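Local coordinates for protein probable ferredoxin-dependent nitrite reductase NirA (Mycobacterium tuberculosis, PDB 1ZJ8) that catalyses the six-electron reduction of sulfite to hydrogen sulfide with electrons from ferredoxin, using a siroheme and a [4Fe-4S] cluster, at residues A[181-186]-A[385-390]; A[356-361]-A[389-394]; A[423-428]-A[467-472]. All blocks are in the same frame, centred on the assembly; numbering follows the deposited sequence.

Interaction 1: residues A[181-186]-A[385-390]; sequences GSPLAG and RFTPYQ. With SRM (siroheme), chain E.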
loop_
_atom_site.group_PDB
_atom_site.type_symbol
_atom_site.label_atom_id
_atom_site.label_comp_id
_atom_site.label_asym_id
_atom_site.label_seq_id
_atom_site.Cartn_x
_atom_site.Cartn_y
_atom_site.Cartn_z
ATOM N N GLY A 181 -0.178 -6.631 7.984
ATOM C CA GLY A 181 0.186 -7.033 9.347
ATOM C C GLY A 181 1.405 -6.299 9.890
ATOM O O GLY A 181 2.238 -5.815 9.117
ATOM N N SER A 182 1.511 -6.214 11.218
ATOM C CA SER A 182 2.716 -5.681 11.844
ATOM C C SER A 182 3.933 -6.458 11.370
ATOM O O SER A 182 3.986 -7.697 11.508
ATOM C CB SER A 182 2.668 -5.790 13.365
ATOM O OG SER A 182 3.960 -5.629 13.922
ATOM N N PRO A 183 4.917 -5.741 10.814
ATOM C CA PRO A 183 6.216 -6.313 10.501
ATOM C C PRO A 183 6.910 -6.961 11.677
ATOM O O PRO A 183 7.916 -7.624 11.466
ATOM C CB PRO A 183 7.040 -5.084 10.080
ATOM C CG PRO A 183 6.084 -4.131 9.599
ATOM C CD PRO A 183 4.841 -4.330 10.419
ATOM N N LEU A 184 6.435 -6.718 12.899
ATOM C CA LEU A 184 6.994 -7.365 14.100
ATOM C C LEU A 184 5.946 -8.156 14.855
ATOM O O LEU A 184 6.023 -8.297 16.075
ATOM C CB LEU A 184 7.638 -6.327 15.025
ATOM C CG LEU A 184 9.113 -6.161 14.676
ATOM C CD1 LEU A 184 9.300 -5.067 13.623
ATOM C CD2 LEU A 184 9.896 -5.872 15.925
ATOM N N ALA A 185 4.974 -8.683 14.126
ATOM C CA ALA A 185 3.929 -9.477 14.735
ATOM C C ALA A 185 4.555 -10.687 15.454
ATOM O O ALA A 185 5.303 -11.462 14.843
ATOM C CB ALA A 185 2.949 -9.909 13.687
ATOM N N GLY A 186 4.287 -10.815 16.754
ATOM C CA GLY A 186 4.825 -11.909 17.560
ATOM C C GLY A 186 6.193 -11.704 18.191
ATOM O O GLY A 186 6.666 -12.568 18.942
ATOM N N ARG A 385 10.178 -9.521 6.810
ATOM C CA ARG A 385 8.879 -8.920 6.554
ATOM C C ARG A 385 9.009 -7.687 5.662
ATOM O O ARG A 385 9.915 -6.861 5.873
ATOM C CB ARG A 385 8.244 -8.478 7.879
ATOM C CG ARG A 385 7.483 -9.567 8.649
ATOM C CD ARG A 385 8.366 -10.271 9.654
ATOM N NE ARG A 385 7.797 -11.542 10.108
ATOM C CZ ARG A 385 6.958 -11.687 11.135
ATOM N NH1 ARG A 385 6.552 -10.659 11.863
ATOM N NH2 ARG A 385 6.543 -12.898 11.455
ATOM N N PHE A 386 8.105 -7.529 4.700
ATOM C CA PHE A 386 7.975 -6.248 4.016
ATOM C C PHE A 386 7.066 -5.316 4.831
ATOM O O PHE A 386 6.237 -5.799 5.591
ATOM C CB PHE A 386 7.391 -6.430 2.601
ATOM C CG PHE A 386 8.244 -7.282 1.660
ATOM C CD1 PHE A 386 9.635 -7.154 1.626
ATOM C CD2 PHE A 386 7.638 -8.173 0.777
ATOM C CE1 PHE A 386 10.419 -7.940 0.757
ATOM C CE2 PHE A 386 8.402 -8.946 -0.091
ATOM C CZ PHE A 386 9.803 -8.828 -0.101
ATOM N N THR A 387 7.200 -4.004 4.626
ATOM C CA THR A 387 6.598 -2.954 5.487
ATOM C C THR A 387 5.508 -2.197 4.739
ATOM O O THR A 387 5.576 -2.039 3.532
ATOM C CB THR A 387 7.700 -1.938 5.938
ATOM O OG1 THR A 387 8.732 -2.657 6.618
ATOM C CG2 THR A 387 7.210 -0.831 6.884
ATOM N N PRO A 388 4.455 -1.758 5.435
ATOM C CA PRO A 388 3.547 -0.831 4.742
ATOM C C PRO A 388 4.118 0.558 4.431
ATOM O O PRO A 388 3.364 1.436 4.026
ATOM C CB PRO A 388 2.334 -0.751 5.686
ATOM C CG PRO A 388 2.490 -1.941 6.641
ATOM C CD PRO A 388 3.954 -2.147 6.773
ATOM N N TYR A 389 5.427 0.747 4.566
ATOM C CA TYR A 389 6.086 2.009 4.204
ATOM C C TYR A 389 7.221 1.755 3.222
ATOM O O TYR A 389 8.173 2.548 3.136
ATOM C CB TYR A 389 6.536 2.740 5.466
ATOM C CG TYR A 389 5.329 3.266 6.219
ATOM C CD1 TYR A 389 4.720 2.504 7.215
ATOM C CD2 TYR A 389 4.749 4.501 5.881
ATOM C CE1 TYR A 389 3.595 2.964 7.868
ATOM C CE2 TYR A 389 3.630 4.966 6.537
ATOM C CZ TYR A 389 3.058 4.198 7.528
ATOM O OH TYR A 389 1.936 4.644 8.189
ATOM N N GLN A 390 7.075 0.642 2.486
ATOM C CA GLN A 390 7.961 0.217 1.402
ATOM C C GLN A 390 9.378 -0.097 1.892
ATOM O O GLN A 390 10.375 0.239 1.229
ATOM C CB GLN A 390 8.026 1.258 0.285
ATOM C CG GLN A 390 6.714 1.807 -0.176
ATOM C CD GLN A 390 6.910 3.018 -1.062
ATOM O OE1 GLN A 390 7.735 3.892 -0.762
ATOM N NE2 GLN A 390 6.168 3.078 -2.166
HETATM FE FE SRM E . -2.786 1.362 -6.141
HETATM C CHA SRM E . -4.278 1.520 -9.210
HETATM C CHB SRM E . 0.208 1.137 -7.625
HETATM C CHC SRM E . -1.375 1.165 -3.215
HETATM C CHD SRM E . -5.080 3.630 -4.905
HETATM N NA SRM E . -2.179 1.137 -8.033
HETATM C C1A SRM E . -2.934 1.097 -9.153
HETATM C C2A SRM E . -2.211 0.560 -10.350
HETATM C CMA SRM E . -2.538 -0.891 -10.525
HETATM C CDA SRM E . -2.432 1.391 -11.584
HETATM C CEA SRM E . -3.365 0.905 -12.648
HETATM O O3A SRM E . -4.557 0.752 -12.366
HETATM O O4A SRM E . -2.955 0.654 -13.790
HETATM C C3A SRM E . -0.798 0.748 -9.915
HETATM C CAA SRM E . 0.126 -0.353 -10.315
HETATM C CBA SRM E . 0.648 0.102 -11.652
HETATM C CCA SRM E . 2.044 -0.382 -11.872
HETATM O O1A SRM E . 2.849 -0.359 -10.916
HETATM O O2A SRM E . 2.354 -0.815 -13.009
HETATM C C4A SRM E . -0.916 1.000 -8.450
HETATM N NB SRM E . -0.938 1.035 -5.558
HETATM C C1B SRM E . 0.196 0.914 -6.251
HETATM C C2B SRM E . 1.399 0.513 -5.443
HETATM C CMB SRM E . 2.310 -0.466 -6.128
HETATM C CDB SRM E . 2.176 1.755 -5.160
HETATM C CEB SRM E . 3.435 1.633 -4.378
HETATM O O3B SRM E . 4.560 1.849 -4.878
HETATM O O4B SRM E . 3.323 1.296 -3.199
HETATM C C3B SRM E . 0.699 0.004 -4.201
HETATM C CAB SRM E . 0.342 -1.453 -4.342
HETATM C CBB SRM E . 0.212 -2.130 -3.011
HETATM C CCB SRM E . -0.366 -3.505 -3.182
HETATM O O1B SRM E . 0.350 -4.501 -3.124
HETATM O O2B SRM E . -1.570 -3.671 -3.352
HETATM C C4B SRM E . -0.601 0.754 -4.302
HETATM N NC SRM E . -3.073 2.298 -4.475
HETATM C C1C SRM E . -2.510 1.958 -3.298
HETATM C C2C SRM E . -2.912 2.758 -2.237
HETATM C CDC SRM E . -2.340 2.877 -0.864
HETATM C CEC SRM E . -2.767 1.977 0.229
HETATM O O3C SRM E . -3.482 0.981 -0.023
HETATM O O4C SRM E . -2.385 2.293 1.365
HETATM C C3C SRM E . -3.933 3.484 -2.772
HETATM C CAC SRM E . -4.650 4.469 -1.908
HETATM C CBC SRM E . -5.556 3.991 -0.793
HETATM C CCC SRM E . -6.891 3.581 -1.390
HETATM O O1C SRM E . -6.986 2.538 -2.092
HETATM O O2C SRM E . -7.869 4.341 -1.167
HETATM C C4C SRM E . -4.059 3.146 -4.095
HETATM N ND SRM E . -4.549 2.099 -6.810
HETATM C C1D SRM E . -5.177 3.125 -6.213
HETATM C C2D SRM E . -6.044 3.730 -7.142
HETATM C CAD SRM E . -7.317 4.448 -6.729
HETATM C CBD SRM E . -8.594 3.668 -6.676
HETATM C CCD SRM E . -9.884 4.238 -6.160
HETATM O O1D SRM E . -10.351 3.725 -5.119
HETATM O O2D SRM E . -10.463 5.190 -6.749
HETATM C C3D SRM E . -5.909 3.023 -8.325
HETATM C CDD SRM E . -6.920 2.998 -9.439
HETATM C CED SRM E . -8.199 2.192 -9.373
HETATM O O3D SRM E . -8.371 1.332 -8.509
HETATM O O4D SRM E . -9.114 2.376 -10.188
HETATM C C4D SRM E . -4.983 2.016 -8.104
#

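Interaction 2: residues A[356-361]-A[389-394]; sequences GVAPIA and YQKLVI. With SRM (siroheme), chain E.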
loop_
_atom_site.group_PDB
_atom_site.type_symbol
_atom_site.label_atom_id
_atom_site.label_comp_id
_atom_site.label_asym_id
_atom_site.label_seq_id
_atom_site.Cartn_x
_atom_site.Cartn_y
_atom_site.Cartn_z
ATOM N N GLY A 356 15.548 -3.097 10.653
ATOM C CA GLY A 356 14.782 -2.561 9.511
ATOM C C GLY A 356 15.663 -1.728 8.589
ATOM O O GLY A 356 16.478 -0.923 9.054
ATOM N N VAL A 357 15.503 -1.909 7.287
ATOM C CA VAL A 357 16.320 -1.185 6.326
ATOM C C VAL A 357 15.456 -0.404 5.375
ATOM O O VAL A 357 14.314 -0.766 5.102
ATOM C CB VAL A 357 17.221 -2.093 5.473
ATOM C CG1 VAL A 357 18.379 -2.588 6.286
ATOM C CG2 VAL A 357 16.445 -3.257 4.868
ATOM N N ALA A 358 16.033 0.665 4.849
ATOM C CA ALA A 358 15.290 1.631 4.053
ATOM C C ALA A 358 15.906 1.735 2.683
ATOM O O ALA A 358 16.938 2.372 2.518
ATOM C CB ALA A 358 15.290 3.026 4.716
ATOM N N PRO A 359 15.255 1.132 1.688
ATOM C CA PRO A 359 15.649 1.424 0.334
ATOM C C PRO A 359 15.118 2.815 -0.015
ATOM O O PRO A 359 14.720 3.565 0.888
ATOM C CB PRO A 359 14.980 0.312 -0.476
ATOM C CG PRO A 359 13.941 -0.315 0.433
ATOM C CD PRO A 359 14.109 0.208 1.788
ATOM N N ILE A 360 15.132 3.171 -1.295
ATOM C CA ILE A 360 14.579 4.425 -1.750
ATOM C C ILE A 360 13.240 4.126 -2.424
ATOM O O ILE A 360 13.193 3.623 -3.550
ATOM C CB ILE A 360 15.544 5.114 -2.740
ATOM C CG1 ILE A 360 16.808 5.595 -2.020
ATOM C CG2 ILE A 360 14.841 6.277 -3.441
ATOM C CD1 ILE A 360 17.809 6.315 -2.909
ATOM N N ALA A 361 12.155 4.433 -1.723
ATOM C CA ALA A 361 10.809 4.273 -2.240
ATOM C C ALA A 361 10.584 2.880 -2.754
ATOM O O ALA A 361 10.119 2.731 -3.850
ATOM C CB ALA A 361 10.566 5.258 -3.350
ATOM N N TYR A 389 5.427 0.747 4.566
ATOM C CA TYR A 389 6.086 2.009 4.204
ATOM C C TYR A 389 7.221 1.755 3.222
ATOM O O TYR A 389 8.173 2.548 3.136
ATOM C CB TYR A 389 6.536 2.740 5.466
ATOM C CG TYR A 389 5.329 3.266 6.219
ATOM C CD1 TYR A 389 4.720 2.504 7.215
ATOM C CD2 TYR A 389 4.749 4.501 5.881
ATOM C CE1 TYR A 389 3.595 2.964 7.868
ATOM C CE2 TYR A 389 3.630 4.966 6.537
ATOM C CZ TYR A 389 3.058 4.198 7.528
ATOM O OH TYR A 389 1.936 4.644 8.189
ATOM N N GLN A 390 7.075 0.642 2.486
ATOM C CA GLN A 390 7.961 0.217 1.402
ATOM C C GLN A 390 9.378 -0.097 1.892
ATOM O O GLN A 390 10.375 0.239 1.229
ATOM C CB GLN A 390 8.026 1.258 0.285
ATOM C CG GLN A 390 6.714 1.807 -0.176
ATOM C CD GLN A 390 6.910 3.018 -1.062
ATOM O OE1 GLN A 390 7.735 3.892 -0.762
ATOM N NE2 GLN A 390 6.168 3.078 -2.166
ATOM N N LYS A 391 9.451 -0.742 3.050
ATOM C CA LYS A 391 10.716 -1.065 3.699
ATOM C C LYS A 391 10.773 -2.551 3.976
ATOM O O LYS A 391 9.803 -3.271 3.731
ATOM C CB LYS A 391 10.870 -0.233 4.973
ATOM C CG LYS A 391 11.292 1.244 4.681
ATOM C CD LYS A 391 10.267 2.289 5.092
ATOM C CE LYS A 391 10.640 3.728 4.642
ATOM N NZ LYS A 391 10.179 4.180 3.298
ATOM N N LEU A 392 11.913 -3.040 4.444
ATOM C CA LEU A 392 11.966 -4.437 4.885
ATOM C C LEU A 392 12.697 -4.623 6.195
ATOM O O LEU A 392 13.691 -3.955 6.459
ATOM C CB LEU A 392 12.550 -5.368 3.811
ATOM C CG LEU A 392 13.395 -4.815 2.671
ATOM C CD1 LEU A 392 14.000 -5.974 1.847
ATOM C CD2 LEU A 392 12.580 -3.922 1.758
ATOM N N VAL A 393 12.194 -5.559 6.998
ATOM C CA VAL A 393 12.842 -5.895 8.255
ATOM C C VAL A 393 13.097 -7.393 8.395
ATOM O O VAL A 393 12.238 -8.210 8.076
ATOM C CB VAL A 393 12.094 -5.267 9.478
ATOM C CG1 VAL A 393 10.754 -4.691 9.068
ATOM C CG2 VAL A 393 11.969 -6.240 10.637
ATOM N N ILE A 394 14.300 -7.720 8.871
ATOM C CA ILE A 394 14.757 -9.095 9.130
ATOM C C ILE A 394 14.693 -9.412 10.618
ATOM O O ILE A 394 15.248 -8.666 11.407
ATOM C CB ILE A 394 16.257 -9.275 8.768
ATOM C CG1 ILE A 394 16.652 -8.543 7.477
ATOM C CG2 ILE A 394 16.613 -10.758 8.650
ATOM C CD1 ILE A 394 16.081 -9.142 6.235
HETATM FE FE SRM E . -2.786 1.362 -6.141
HETATM C CHA SRM E . -4.278 1.520 -9.210
HETATM C CHB SRM E . 0.208 1.137 -7.625
HETATM C CHC SRM E . -1.375 1.165 -3.215
HETATM C CHD SRM E . -5.080 3.630 -4.905
HETATM N NA SRM E . -2.179 1.137 -8.033
HETATM C C1A SRM E . -2.934 1.097 -9.153
HETATM C C2A SRM E . -2.211 0.560 -10.350
HETATM C CMA SRM E . -2.538 -0.891 -10.525
HETATM C CDA SRM E . -2.432 1.391 -11.584
HETATM C CEA SRM E . -3.365 0.905 -12.648
HETATM O O3A SRM E . -4.557 0.752 -12.366
HETATM O O4A SRM E . -2.955 0.654 -13.790
HETATM C C3A SRM E . -0.798 0.748 -9.915
HETATM C CAA SRM E . 0.126 -0.353 -10.315
HETATM C CBA SRM E . 0.648 0.102 -11.652
HETATM C CCA SRM E . 2.044 -0.382 -11.872
HETATM O O1A SRM E . 2.849 -0.359 -10.916
HETATM O O2A SRM E . 2.354 -0.815 -13.009
HETATM C C4A SRM E . -0.916 1.000 -8.450
HETATM N NB SRM E . -0.938 1.035 -5.558
HETATM C C1B SRM E . 0.196 0.914 -6.251
HETATM C C2B SRM E . 1.399 0.513 -5.443
HETATM C CMB SRM E . 2.310 -0.466 -6.128
HETATM C CDB SRM E . 2.176 1.755 -5.160
HETATM C CEB SRM E . 3.435 1.633 -4.378
HETATM O O3B SRM E . 4.560 1.849 -4.878
HETATM O O4B SRM E . 3.323 1.296 -3.199
HETATM C C3B SRM E . 0.699 0.004 -4.201
HETATM C CAB SRM E . 0.342 -1.453 -4.342
HETATM C CBB SRM E . 0.212 -2.130 -3.011
HETATM C CCB SRM E . -0.366 -3.505 -3.182
HETATM O O1B SRM E . 0.350 -4.501 -3.124
HETATM O O2B SRM E . -1.570 -3.671 -3.352
HETATM C C4B SRM E . -0.601 0.754 -4.302
HETATM N NC SRM E . -3.073 2.298 -4.475
HETATM C C1C SRM E . -2.510 1.958 -3.298
HETATM C C2C SRM E . -2.912 2.758 -2.237
HETATM C CDC SRM E . -2.340 2.877 -0.864
HETATM C CEC SRM E . -2.767 1.977 0.229
HETATM O O3C SRM E . -3.482 0.981 -0.023
HETATM O O4C SRM E . -2.385 2.293 1.365
HETATM C C3C SRM E . -3.933 3.484 -2.772
HETATM C CAC SRM E . -4.650 4.469 -1.908
HETATM C CBC SRM E . -5.556 3.991 -0.793
HETATM C CCC SRM E . -6.891 3.581 -1.390
HETATM O O1C SRM E . -6.986 2.538 -2.092
HETATM O O2C SRM E . -7.869 4.341 -1.167
HETATM C C4C SRM E . -4.059 3.146 -4.095
HETATM N ND SRM E . -4.549 2.099 -6.810
HETATM C C1D SRM E . -5.177 3.125 -6.213
HETATM C C2D SRM E . -6.044 3.730 -7.142
HETATM C CAD SRM E . -7.317 4.448 -6.729
HETATM C CBD SRM E . -8.594 3.668 -6.676
HETATM C CCD SRM E . -9.884 4.238 -6.160
HETATM O O1D SRM E . -10.351 3.725 -5.119
HETATM O O2D SRM E . -10.463 5.190 -6.749
HETATM C C3D SRM E . -5.909 3.023 -8.325
HETATM C CDD SRM E . -6.920 2.998 -9.439
HETATM C CED SRM E . -8.199 2.192 -9.373
HETATM O O3D SRM E . -8.371 1.332 -8.509
HETATM O O4D SRM E . -9.114 2.376 -10.188
HETATM C C4D SRM E . -4.983 2.016 -8.104
#

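Interaction 3: residues A[423-428]-A[467-472]; sequences RNLMAC and ITVNIN. With SF4 (iron/sulfur cluster), chain D.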
loop_
_atom_site.group_PDB
_atom_site.type_symbol
_atom_site.label_atom_id
_atom_site.label_comp_id
_atom_site.label_asym_id
_atom_site.label_seq_id
_atom_site.Cartn_x
_atom_site.Cartn_y
_atom_site.Cartn_z
ATOM N N ARG A 423 14.657 7.832 4.651
ATOM C CA ARG A 423 13.815 7.101 5.540
ATOM C C ARG A 423 12.361 7.376 5.297
ATOM O O ARG A 423 11.554 6.468 5.247
ATOM C CB ARG A 423 14.136 7.513 6.967
ATOM C CG ARG A 423 13.178 6.908 7.935
ATOM C CD ARG A 423 13.777 6.832 9.252
ATOM N NE ARG A 423 12.872 6.221 10.198
ATOM C CZ ARG A 423 13.196 6.008 11.461
ATOM N NH1 ARG A 423 14.379 6.395 11.927
ATOM N NH2 ARG A 423 12.322 5.441 12.270
ATOM N N ASN A 424 12.034 8.647 5.167
ATOM C CA ASN A 424 10.644 9.077 5.227
ATOM C C ASN A 424 9.961 9.370 3.891
ATOM O O ASN A 424 8.843 9.847 3.875
ATOM C CB ASN A 424 10.543 10.297 6.149
ATOM C CG ASN A 424 10.896 9.964 7.560
ATOM O OD1 ASN A 424 10.377 9.020 8.105
ATOM N ND2 ASN A 424 11.803 10.716 8.151
ATOM N N LEU A 425 10.602 9.057 2.782
ATOM C CA LEU A 425 10.027 9.373 1.490
ATOM C C LEU A 425 9.337 8.140 0.908
ATOM O O LEU A 425 9.852 7.035 0.967
ATOM C CB LEU A 425 11.102 9.911 0.523
ATOM C CG LEU A 425 10.629 10.213 -0.919
ATOM C CD1 LEU A 425 11.385 11.363 -1.527
ATOM C CD2 LEU A 425 10.705 9.000 -1.876
ATOM N N MET A 426 8.169 8.324 0.327
ATOM C CA MET A 426 7.563 7.276 -0.490
ATOM C C MET A 426 7.210 7.842 -1.857
ATOM O O MET A 426 7.025 9.053 -2.020
ATOM C CB MET A 426 6.292 6.704 0.161
ATOM C CG MET A 426 6.520 5.895 1.423
ATOM S SD MET A 426 5.035 5.023 2.044
ATOM C CE MET A 426 3.719 6.180 1.748
ATOM N N ALA A 427 7.113 6.950 -2.832
ATOM C CA ALA A 427 6.692 7.309 -4.174
ATOM C C ALA A 427 5.971 6.114 -4.768
ATOM O O ALA A 427 6.206 4.969 -4.361
ATOM C CB ALA A 427 7.883 7.684 -5.020
ATOM N N CYS A 428 5.085 6.373 -5.720
ATOM C CA CYS A 428 4.386 5.312 -6.434
ATOM C C CYS A 428 5.223 4.911 -7.642
ATOM O O CYS A 428 6.380 5.322 -7.775
ATOM C CB CYS A 428 3.019 5.812 -6.875
ATOM S SG CYS A 428 3.070 7.052 -8.219
ATOM N N ILE A 467 10.258 14.858 8.449
ATOM C CA ILE A 467 9.352 15.404 7.426
ATOM C C ILE A 467 9.044 14.379 6.339
ATOM O O ILE A 467 9.818 14.178 5.423
ATOM C CB ILE A 467 9.933 16.675 6.743
ATOM C CG1 ILE A 467 10.086 17.804 7.757
ATOM C CG2 ILE A 467 9.030 17.143 5.572
ATOM C CD1 ILE A 467 11.416 17.812 8.445
ATOM N N THR A 468 7.881 13.762 6.432
ATOM C CA THR A 468 7.478 12.741 5.469
ATOM C C THR A 468 7.164 13.386 4.119
ATOM O O THR A 468 6.580 14.447 4.069
ATOM C CB THR A 468 6.263 11.900 5.981
ATOM O OG1 THR A 468 5.107 12.727 6.145
ATOM C CG2 THR A 468 6.586 11.255 7.298
ATOM N N VAL A 469 7.592 12.740 3.042
ATOM C CA VAL A 469 7.428 13.255 1.685
ATOM C C VAL A 469 6.912 12.137 0.795
ATOM O O VAL A 469 7.582 11.108 0.632
ATOM C CB VAL A 469 8.766 13.773 1.080
ATOM C CG1 VAL A 469 8.569 14.218 -0.379
ATOM C CG2 VAL A 469 9.374 14.904 1.929
ATOM N N ASN A 470 5.733 12.329 0.212
ATOM C CA ASN A 470 5.129 11.306 -0.657
ATOM C C ASN A 470 4.910 11.837 -2.078
ATOM O O ASN A 470 4.225 12.850 -2.267
ATOM C CB ASN A 470 3.802 10.826 -0.083
ATOM C CG ASN A 470 3.960 10.123 1.255
ATOM O OD1 ASN A 470 5.050 10.025 1.789
ATOM N ND2 ASN A 470 2.860 9.631 1.798
ATOM N N ILE A 471 5.491 11.143 -3.064
ATOM C CA ILE A 471 5.422 11.541 -4.472
ATOM C C ILE A 471 4.505 10.604 -5.252
ATOM O O ILE A 471 4.821 9.435 -5.470
ATOM C CB ILE A 471 6.810 11.523 -5.140
ATOM C CG1 ILE A 471 7.893 12.056 -4.188
ATOM C CG2 ILE A 471 6.779 12.332 -6.444
ATOM C CD1 ILE A 471 9.264 12.254 -4.842
ATOM N N ASN A 472 3.376 11.130 -5.700
ATOM C CA ASN A 472 2.393 10.341 -6.452
ATOM C C ASN A 472 2.306 10.842 -7.890
ATOM O O ASN A 472 2.361 12.052 -8.121
ATOM C CB ASN A 472 1.031 10.431 -5.774
ATOM C CG ASN A 472 1.073 9.981 -4.312
ATOM O OD1 ASN A 472 0.499 8.945 -3.953
ATOM N ND2 ASN A 472 1.746 10.770 -3.455
HETATM FE FE1 SF4 D . -1.469 6.915 -10.123
HETATM FE FE2 SF4 D . -0.871 4.792 -8.506
HETATM FE FE3 SF4 D . -0.007 4.838 -11.104
HETATM FE FE4 SF4 D . 1.073 6.378 -9.126
HETATM S S1 SF4 D . 1.159 4.082 -9.279
HETATM S S2 SF4 D . 0.499 7.088 -11.268
HETATM S S3 SF4 D . -0.772 7.010 -7.921
HETATM S S4 SF4 D . -2.198 4.748 -10.411
#

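Interaction 1: residues A[181-186]-A[385-390]
A beta turn that follows the edge strand 176-181 meets strand 384-386 of an antiparallel sheet here, with P183 of the turn lying against R385. The turn is closed by the backbone bond from A185 N to S182 O, and S182 OG accepts from L184 N at 2.9 Å, an ST turn nested in the same bend. The P183 carbonyl lies against the R385 side chain. The R385 chain is bent at chi2 (92°), and its aliphatic part passes the P183 carbonyl, with R385 CD 3.2 Å from P183 O. Beyond this, the guanidinium offers one edge to the turn: R385 NH1 gives a weak, nearly straight bond to P183 O (3.4 Å, 169° at the hydrogen) and a second weak one to A185 O (3.3 Å). A185 CB lies close to the same nitrogen. At the other end of the contact the two proline rings reach toward each other tip to tip, with P183 CG 4.1 Å from P388 CD. Q142 spans both segments through its amide, donating to F386 O and accepting from G181 N, while S182 OG has a further partner in D228. The contact thereby joins the first 4Fe-4S domain to the second ferredoxin-like half domain. Since the turn offers R385 neutral carbonyls and neither segment carries an acid, the attraction is probably of a charge for peptide dipoles, spread over two long bonds.

Interaction 2: residues A[356-361]-A[389-394]
The carbonyl oxygen of L392 accepts a hydrogen bond from V357 N of the opposite strand, at 2.9 Å, with a longer CA-H...O contact from G356 CA beside it, at 3.5 Å. The N-H bond is almost straight (171° at the hydrogen), and its donor stands nearly in line with the carbonyl bond. In return, L392 N gives a weak bond of 3.4 Å to V357 O, which completes a hydrogen-bonded antiparallel pair. V357 CG1 is anti to its carbonyl carbon (chi1 -75°), which leaves CG2 in the crowded position between backbone N and carbonyl carbon, where V357 CG2 lies 3.3 Å from L392 O and touches L392 CG. G356 and V393 form the neighbouring non-hydrogen-bonded pair; with no side chain on the glycine, V393 CB lies directly against G356 CA, 3.8 Å away. These are strands 353-357 and 392-397 of the antiparallel sheet in the second ferredoxin-like half domain, joined through strand 363-365, helix 366-379 and strand 384-386. Beyond the pairing, P359, which has no N-H to offer, turns its ring to the other segment: P359 CG lies 3.7 Å from Q390 O and also touches L392 CD2, the two side chains crossing at a slant. K391 CB and CG touch V357 O, and CG also reaches A358 CA. Farther on, both A361 and Q390 take left-handed backbone angles. The extended Q390 side chain carries its amide past A361, with Q390 OE1 3.4 Å from A361 CA. Its other branch, Q390 NE2, donates to A427 O of strand 425-427 and lies 3.4 Å from siroheme O3B, beside one carboxylate of the cofactor.

Interaction 3: residues A[423-428]-A[467-472]
M426 and N470 have nearly the same first torsion (chi1 -69° and -64°), CG anti to the carbonyl carbon in each, and their side chains run side by side on one face of the sheet. A bend at chi3 of M426 then turns its methyl group to the amide, with M426 CE 3.6 Å from N470 ND2. That nitrogen has its polar partner in R480 O. On the other face, L425, whose CG is anti to its backbone N, crosses I471 at a slant, and the methyls L425 CD1 and I471 CD1 meet at 4.0 Å; A427 CB rests on I471 CB nearby. Helix 442-455 covers this apolar face through contacts with L425 and I471. The helix lies in the chain between strands 425-427 and 469-472, whose axes run parallel within 10°, so the whole is a beta-alpha-beta crossover. Backbone bonds alternate along the pair: V469 N donates to N424 O, M426 N to V469 O, I471 N to M426 O, the shortest at 2.8 Å, and C428 N to I471 O. CA-H...O contacts accompany these bonds, among them L425 to V469 O and A427 to I471 O. The last of the four bonds holds the backbone of C428, the residue that leaves the strand for the cluster: C428 SG binds the iron FE4 at 2.3 Å. C434, C474 and C478, which also line the cluster pocket, are probably the other three ligands. Beside C428, N472 CA packs against its sulfur, while N472 OD1 accepts from A479 N, next to C478, probably the axial siroheme ligand.

Overall arrangement
From the N terminus, interaction 1 opens after strand 176-181 and closes a loop of some 200 residues at strand 384-386. Interaction 2 opens inside that loop, at 356-361, and is nested in it except for its last residues, 391-394; the two share Y389 and Q390 and reach neighbouring strands of a single sheet. Interaction 3 follows in series, its own shorter loop running from 423-428 to 467-472. Through Q390, which bonds to A427 O, the turn 387-390 ties the ferredoxin-like sheet to the cluster-binding sheet next to the siroheme, while interaction 1 joins the first 4Fe-4S domain to the ferredoxin-like sheet.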